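Local coordinates for conjugal transfer protein (Escherichia coli, PDB 5WII) that is the VirB8-like, probably periplasmic part of TraE, an inner-membrane protein likely to take part in type IV secretion during plasmid conjugation, at residues A[37-42]-A[90-95]; A[43-48]-A[82-87]. All coordinates share one frame; numbering follows the deposited sequence.

In the fold
From the N terminus, the chain runs through helix 27-42, the first modelled helix, whose last turns supply one side of interaction 1, and passes directly into the loop 43-48, which supplies one side of interaction 2. Three helices, 49-58, 62-69 and 78-81, follow before the chain returns. Segment 82-87 then meets the loop and closes interaction 2 over 33 intervening residues; a few residues further on, strand 86-98 reaches helix 27-42 and closes interaction 1 over 47. The smaller closure is thus nested in the larger, their centres about 16 Å apart. Interaction 1 joins the helix to strand 86-98, interaction 2 the exit loop to the turn before that strand and its first residues; both touch the bound 2-chloropyridine-4-carboxylic acid.

Interaction 1 of 2, residues A[37-42]-A[90-95]; sequences YVIHRE and VKINSV. With AO4 (2-chloropyridine-4-carboxylic acid), chain E.
The helix and sheet layers of the VirB8 domain are joined here by side-chain packing: Val-38, Ile-39 and the CB of Glu-42 on helix 27-42 meet Val-90 and Ile-92 of strand 86-98. The short segment axes approach to 8.7 Å and run roughly antiparallel, their N-to-C directions 148° apart. Val-90 carries much of the contact through its two branches. CG1 meets Ile-39 CG1 at 3.6 Å, while CG2 lies 3.9 Å from Glu-42 CB, against the aliphatic base of that side chain. Ile-39 CG1 stands beside the backbone N (chi1 -66°), which sets it against Val-90; its extended chi2 carries CD1 across to Ile-92 CG1 at 4.2 Å, the two side chains crossing at an angle. From the strand, Ile-92 CD1 reaches Val-38 CB at 4.4 Å. Glu-42 bends at chi2 (-62°), and its carboxylate turns away to hydrogen-bond the Tyr-156 hydroxyl through OE2. No hydrogen bond links the two segments, so side-chain packing accounts for the contact. At the helix end, Glu-42 O is 2.8 Å from the ligand carboxyl oxygen OAI. Phe-108 of strand 103-114 also touches Val-38 and Glu-42, continuing the helix-on-antiparallel-sheet packing characteristic of the NTF2-like fold.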
loop_
_atom_site.group_PDB
_atom_site.type_symbol
_atom_site.label_atom_id
_atom_site.label_comp_id
_atom_site.label_asym_id
_atom_site.label_seq_id
_atom_site.Cartn_x
_atom_site.Cartn_y
_atom_site.Cartn_z
ATOM N N TYR A 37 -0.574 8.727 4.090
ATOM C CA TYR A 37 -0.482 10.123 4.489
ATOM C C TYR A 37 -1.651 10.515 5.390
ATOM O O TYR A 37 -1.456 11.137 6.433
ATOM C CB TYR A 37 -0.436 11.023 3.253
ATOM C CG TYR A 37 -0.258 12.492 3.558
ATOM C CD1 TYR A 37 1.007 13.044 3.702
ATOM C CD2 TYR A 37 -1.355 13.330 3.690
ATOM C CE1 TYR A 37 1.173 14.389 3.975
ATOM C CE2 TYR A 37 -1.199 14.672 3.964
ATOM C CZ TYR A 37 0.065 15.198 4.104
ATOM O OH TYR A 37 0.215 16.539 4.375
ATOM N N VAL A 38 -2.863 10.148 4.987
ATOM C CA VAL A 38 -4.057 10.471 5.764
ATOM C C VAL A 38 -4.001 9.829 7.142
ATOM O O VAL A 38 -4.285 10.472 8.151
ATOM C CB VAL A 38 -5.346 10.003 5.058
ATOM C CG1 VAL A 38 -6.576 10.336 5.900
ATOM C CG2 VAL A 38 -5.465 10.639 3.691
ATOM N N ILE A 39 -3.644 8.551 7.170
ATOM C CA ILE A 39 -3.594 7.798 8.414
ATOM C C ILE A 39 -2.535 8.383 9.341
ATOM O O ILE A 39 -2.738 8.466 10.549
ATOM C CB ILE A 39 -3.311 6.307 8.141
ATOM C CG1 ILE A 39 -4.487 5.694 7.378
ATOM C CG2 ILE A 39 -3.094 5.538 9.440
ATOM C CD1 ILE A 39 -4.198 4.344 6.770
ATOM N N HIS A 40 -1.412 8.798 8.770
ATOM C CA HIS A 40 -0.375 9.468 9.529
ATOM C C HIS A 40 -0.861 10.779 10.079
ATOM O O HIS A 40 -0.522 11.164 11.220
ATOM C CB HIS A 40 0.853 9.699 8.656
ATOM C CG HIS A 40 1.756 8.493 8.547
ATOM N ND1 HIS A 40 1.914 7.614 9.552
ATOM C CD2 HIS A 40 2.559 8.043 7.500
ATOM C CE1 HIS A 40 2.773 6.649 9.172
ATOM N NE2 HIS A 40 3.167 6.913 7.916
ATOM N N ARG A 41 -1.647 11.492 9.277
ATOM C CA ARG A 41 -2.010 12.875 9.562
ATOM C C ARG A 41 -3.283 13.019 10.390
ATOM O O ARG A 41 -3.398 13.944 11.193
ATOM C CB ARG A 41 -2.168 13.645 8.250
ATOM C CG ARG A 41 -2.665 15.066 8.429
ATOM C CD ARG A 41 -2.256 15.945 7.260
ATOM N NE ARG A 41 -2.663 17.336 7.445
ATOM C CZ ARG A 41 -2.211 18.352 6.717
ATOM N NH1 ARG A 41 -1.328 18.141 5.751
ATOM N NH2 ARG A 41 -2.639 19.584 6.957
ATOM N N GLU A 42 -4.231 12.108 10.199
ATOM C CA GLU A 42 -5.541 12.224 10.832
ATOM C C GLU A 42 -5.714 11.294 12.034
ATOM O O GLU A 42 -6.597 11.509 12.862
ATOM C CB GLU A 42 -6.641 11.953 9.803
ATOM C CG GLU A 42 -6.701 12.980 8.683
ATOM C CD GLU A 42 -6.997 14.381 9.183
ATOM O OE1 GLU A 42 -7.622 14.513 10.257
ATOM O OE2 GLU A 42 -6.601 15.351 8.504
ATOM N N VAL A 90 -8.144 5.536 11.912
ATOM C CA VAL A 90 -8.598 5.907 10.575
ATOM C C VAL A 90 -8.924 4.672 9.743
ATOM O O VAL A 90 -8.231 3.655 9.819
ATOM C CB VAL A 90 -7.531 6.761 9.846
ATOM C CG1 VAL A 90 -7.802 6.846 8.347
ATOM C CG2 VAL A 90 -7.481 8.153 10.445
ATOM N N LYS A 91 -9.990 4.772 8.953
ATOM C CA LYS A 91 -10.360 3.729 8.005
ATOM C C LYS A 91 -10.600 4.338 6.630
ATOM O O LYS A 91 -11.503 5.154 6.452
ATOM C CB LYS A 91 -11.609 2.981 8.475
ATOM C CG LYS A 91 -12.121 1.932 7.492
ATOM C CD LYS A 91 -11.059 0.890 7.175
ATOM C CE LYS A 91 -11.601 -0.210 6.275
ATOM N NZ LYS A 91 -12.058 0.311 4.956
ATOM N N ILE A 92 -9.786 3.936 5.661
ATOM C CA ILE A 92 -9.938 4.409 4.290
ATOM C C ILE A 92 -11.121 3.709 3.626
ATOM O O ILE A 92 -11.178 2.479 3.580
ATOM C CB ILE A 92 -8.667 4.163 3.458
ATOM C CG1 ILE A 92 -7.428 4.697 4.188
ATOM C CG2 ILE A 92 -8.801 4.797 2.080
ATOM C CD1 ILE A 92 -7.450 6.190 4.461
ATOM N N ASN A 93 -12.111 4.503 3.215
ATOM C CA ASN A 93 -13.299 3.993 2.526
ATOM C C ASN A 93 -13.186 3.906 0.998
ATOM O O ASN A 93 -13.648 2.941 0.390
ATOM C CB ASN A 93 -14.514 4.850 2.891
ATOM C CG ASN A 93 -14.746 4.924 4.387
ATOM O OD1 ASN A 93 -14.734 3.907 5.080
ATOM N ND2 ASN A 93 -14.959 6.133 4.894
ATOM N N SER A 94 -12.572 4.917 0.388
ATOM C CA SER A 94 -12.437 4.979 -1.060
ATOM C C SER A 94 -11.270 5.869 -1.464
ATOM O O SER A 94 -10.825 6.719 -0.691
ATOM C CB SER A 94 -13.728 5.495 -1.697
ATOM O OG SER A 94 -13.958 6.850 -1.355
ATOM N N VAL A 95 -10.778 5.660 -2.681
ATOM C CA VAL A 95 -9.702 6.468 -3.234
ATOM C C VAL A 95 -9.987 6.751 -4.703
ATOM O O VAL A 95 -10.269 5.835 -5.476
ATOM C CB VAL A 95 -8.332 5.773 -3.103
ATOM C CG1 VAL A 95 -7.216 6.705 -3.554
ATOM C CG2 VAL A 95 -8.094 5.315 -1.669
HETATM C CAH AO4 E . -6.963 13.940 15.438
HETATM O OAI AO4 E . -7.755 13.440 14.609
HETATM O OAJ AO4 E . -7.122 14.049 16.675
HETATM C CAF AO4 E . -5.641 14.487 14.880
HETATM C CAA AO4 E . -4.524 13.685 14.747
HETATM C CAB AO4 E . -3.319 14.306 14.207
HETATM CL CL1 AO4 E . -1.817 13.313 14.006
HETATM N NAC AO4 E . -3.233 15.653 13.819
HETATM C CAD AO4 E . -4.319 16.371 13.964
HETATM C CAE AO4 E . -5.573 15.839 14.497
#

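Interaction 2 of 2, residues A[43-48]-A[82-87]; sequences SYDFYS and LGDSET. With AO4 (2-chloropyridine-4-carboxylic acid), chain E.
Tyr-44 reaches from the loop after helix 27-42 to the turn at Gly-83. Its CB lies 3.8 Å from the ring atom CAA of the bound 2-chloropyridine-4-carboxylic acid. With CG anti to the backbone N (chi1 -178°), the ring extends toward segment 82-87, where CD2 and CE2 share Glu-86 O, each 3.6 Å from this oxygen, which lies at the ring edge and in its plane. Over one face sits Leu-82 CD1, and the Leu-82 CB approaches CE2 to 4.1 Å. The outer ring atoms CE2 and CZ close on Gly-83 O, both at 3.2 Å, and at the tip OH donates a hydrogen bond of 2.6 Å to it, in the carbonyl plane and on a lone pair, with a C=O...donor angle of 120°. The accepting carbonyl belongs to a type II' beta turn from Leu-82 to Ser-85. Gly-83 has positive phi (64°), which favours glycine, and Leu-82 O accepts from both N and OG of Ser-85. This turn leads from helix 78-81 into strand 86-98, one of the two outermost strands of the antiparallel sheet within this chain of the NTF2-clan domain. A second bond crosses at the backbone of the tyrosine: Thr-87 OG1 donates to Tyr-44 O at 2.7 Å, in the carbonyl plane, while Tyr-44 and Thr-88 pair through their backbones. Phe-46 CB lies 3.5 Å from the same Gly-83 O. Asp-45 OD1 and Asp-84 OD1 lie 4.3 Å apart as like charges; the Asp-84 carboxylate also has a salt bridge from OD2 to Arg-115, which would be expected to ease their repulsion.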
loop_
_atom_site.group_PDB
_atom_site.type_symbol
_atom_site.label_atom_id
_atom_site.label_comp_id
_atom_site.label_asym_id
_atom_site.label_seq_id
_atom_site.Cartn_x
_atom_site.Cartn_y
_atom_site.Cartn_z
ATOM N N SER A 43 -4.875 10.267 12.130
ATOM C CA SER A 43 -4.927 9.353 13.265
ATOM C C SER A 43 -4.127 9.918 14.428
ATOM O O SER A 43 -3.147 10.631 14.219
ATOM C CB SER A 43 -4.378 7.978 12.887
ATOM O OG SER A 43 -4.766 7.608 11.578
ATOM N N TYR A 44 -4.544 9.596 15.650
ATOM C CA TYR A 44 -3.794 9.989 16.837
ATOM C C TYR A 44 -3.562 8.813 17.776
ATOM O O TYR A 44 -4.498 8.251 18.343
ATOM C CB TYR A 44 -4.506 11.107 17.596
ATOM C CG TYR A 44 -3.721 11.571 18.802
ATOM C CD1 TYR A 44 -2.623 12.409 18.658
ATOM C CD2 TYR A 44 -4.065 11.157 20.082
ATOM C CE1 TYR A 44 -1.896 12.829 19.753
ATOM C CE2 TYR A 44 -3.343 11.573 21.184
ATOM C CZ TYR A 44 -2.259 12.408 21.014
ATOM O OH TYR A 44 -1.535 12.826 22.107
ATOM N N ASP A 45 -2.293 8.456 17.928
ATOM C CA ASP A 45 -1.866 7.457 18.894
ATOM C C ASP A 45 -0.500 7.890 19.409
ATOM O O ASP A 45 0.422 8.108 18.623
ATOM C CB ASP A 45 -1.814 6.064 18.260
ATOM C CG ASP A 45 -1.426 4.984 19.251
ATOM O OD1 ASP A 45 -1.566 5.213 20.471
ATOM O OD2 ASP A 45 -0.987 3.900 18.807
ATOM N N PHE A 46 -0.376 8.036 20.726
ATOM C CA PHE A 46 0.833 8.600 21.317
ATOM C C PHE A 46 2.059 7.756 20.984
ATOM O O PHE A 46 3.186 8.249 20.993
ATOM C CB PHE A 46 0.683 8.732 22.832
ATOM C CG PHE A 46 1.829 9.444 23.494
ATOM C CD1 PHE A 46 2.361 10.594 22.935
ATOM C CD2 PHE A 46 2.367 8.972 24.677
ATOM C CE1 PHE A 46 3.413 11.253 23.535
ATOM C CE2 PHE A 46 3.421 9.630 25.285
ATOM C CZ PHE A 46 3.943 10.772 24.713
ATOM N N TYR A 47 1.829 6.481 20.696
ATOM C CA TYR A 47 2.870 5.623 20.157
ATOM C C TYR A 47 2.961 5.899 18.668
ATOM O O TYR A 47 1.956 5.830 17.960
ATOM C CB TYR A 47 2.571 4.146 20.417
ATOM C CG TYR A 47 2.474 3.808 21.883
ATOM C CD1 TYR A 47 1.408 4.262 22.646
ATOM C CD2 TYR A 47 3.443 3.033 22.504
ATOM C CE1 TYR A 47 1.312 3.965 23.982
ATOM C CE2 TYR A 47 3.353 2.726 23.846
ATOM C CZ TYR A 47 2.283 3.196 24.578
ATOM O OH TYR A 47 2.173 2.904 25.915
ATOM N N SER A 48 4.160 6.233 18.208
ATOM C CA SER A 48 4.405 6.512 16.798
ATOM C C SER A 48 3.832 7.862 16.373
ATOM O O SER A 48 3.561 8.072 15.194
ATOM C CB SER A 48 3.823 5.400 15.918
ATOM O OG SER A 48 2.408 5.480 15.845
ATOM N N LEU A 82 -3.162 16.214 24.927
ATOM C CA LEU A 82 -3.980 15.007 24.985
ATOM C C LEU A 82 -3.197 13.831 25.556
ATOM O O LEU A 82 -3.705 13.081 26.389
ATOM C CB LEU A 82 -4.505 14.650 23.593
ATOM C CG LEU A 82 -5.307 15.734 22.869
ATOM C CD1 LEU A 82 -5.682 15.264 21.475
ATOM C CD2 LEU A 82 -6.552 16.117 23.657
ATOM N N GLY A 83 -1.958 13.675 25.101
ATOM C CA GLY A 83 -1.131 12.558 25.513
ATOM C C GLY A 83 -1.722 11.239 25.066
ATOM O O GLY A 83 -1.804 10.963 23.869
ATOM N N ASP A 84 -2.135 10.428 26.034
ATOM C CA ASP A 84 -2.743 9.131 25.755
ATOM C C ASP A 84 -4.142 9.056 26.360
ATOM O O ASP A 84 -4.685 7.972 26.562
ATOM C CB ASP A 84 -1.863 8.002 26.303
ATOM C CG ASP A 84 -2.152 6.662 25.652
ATOM O OD1 ASP A 84 -2.443 6.631 24.438
ATOM O OD2 ASP A 84 -2.085 5.634 26.357
ATOM N N SER A 85 -4.721 10.219 26.646
ATOM C CA SER A 85 -6.053 10.287 27.238
ATOM C C SER A 85 -7.121 9.907 26.220
ATOM O O SER A 85 -8.233 9.525 26.587
ATOM C CB SER A 85 -6.327 11.689 27.783
ATOM O OG SER A 85 -6.363 12.643 26.736
ATOM N N GLU A 86 -6.777 10.022 24.942
ATOM C CA GLU A 86 -7.680 9.650 23.861
ATOM C C GLU A 86 -6.888 9.122 22.673
ATOM O O GLU A 86 -5.659 9.202 22.648
ATOM C CB GLU A 86 -8.538 10.844 23.433
ATOM C CG GLU A 86 -7.767 11.955 22.733
ATOM C CD GLU A 86 -8.658 13.101 22.297
ATOM O OE1 GLU A 86 -9.366 13.666 23.157
ATOM O OE2 GLU A 86 -8.655 13.435 21.094
ATOM N N THR A 87 -7.603 8.584 21.690
ATOM C CA THR A 87 -6.988 8.103 20.460
ATOM C C THR A 87 -7.960 8.255 19.296
ATOM O O THR A 87 -9.164 8.413 19.497
ATOM C CB THR A 87 -6.554 6.629 20.576
ATOM O OG1 THR A 87 -5.983 6.196 19.336
ATOM C CG2 THR A 87 -7.739 5.738 20.922
HETATM C CAH AO4 E . -6.963 13.940 15.438
HETATM O OAI AO4 E . -7.755 13.440 14.609
HETATM O OAJ AO4 E . -7.122 14.049 16.675
HETATM C CAF AO4 E . -5.641 14.487 14.880
HETATM C CAA AO4 E . -4.524 13.685 14.747
HETATM C CAB AO4 E . -3.319 14.306 14.207
HETATM CL CL1 AO4 E . -1.817 13.313 14.006
HETATM N NAC AO4 E . -3.233 15.653 13.819
HETATM C CAD AO4 E . -4.319 16.371 13.964
HETATM C CAE AO4 E . -5.573 15.839 14.497
#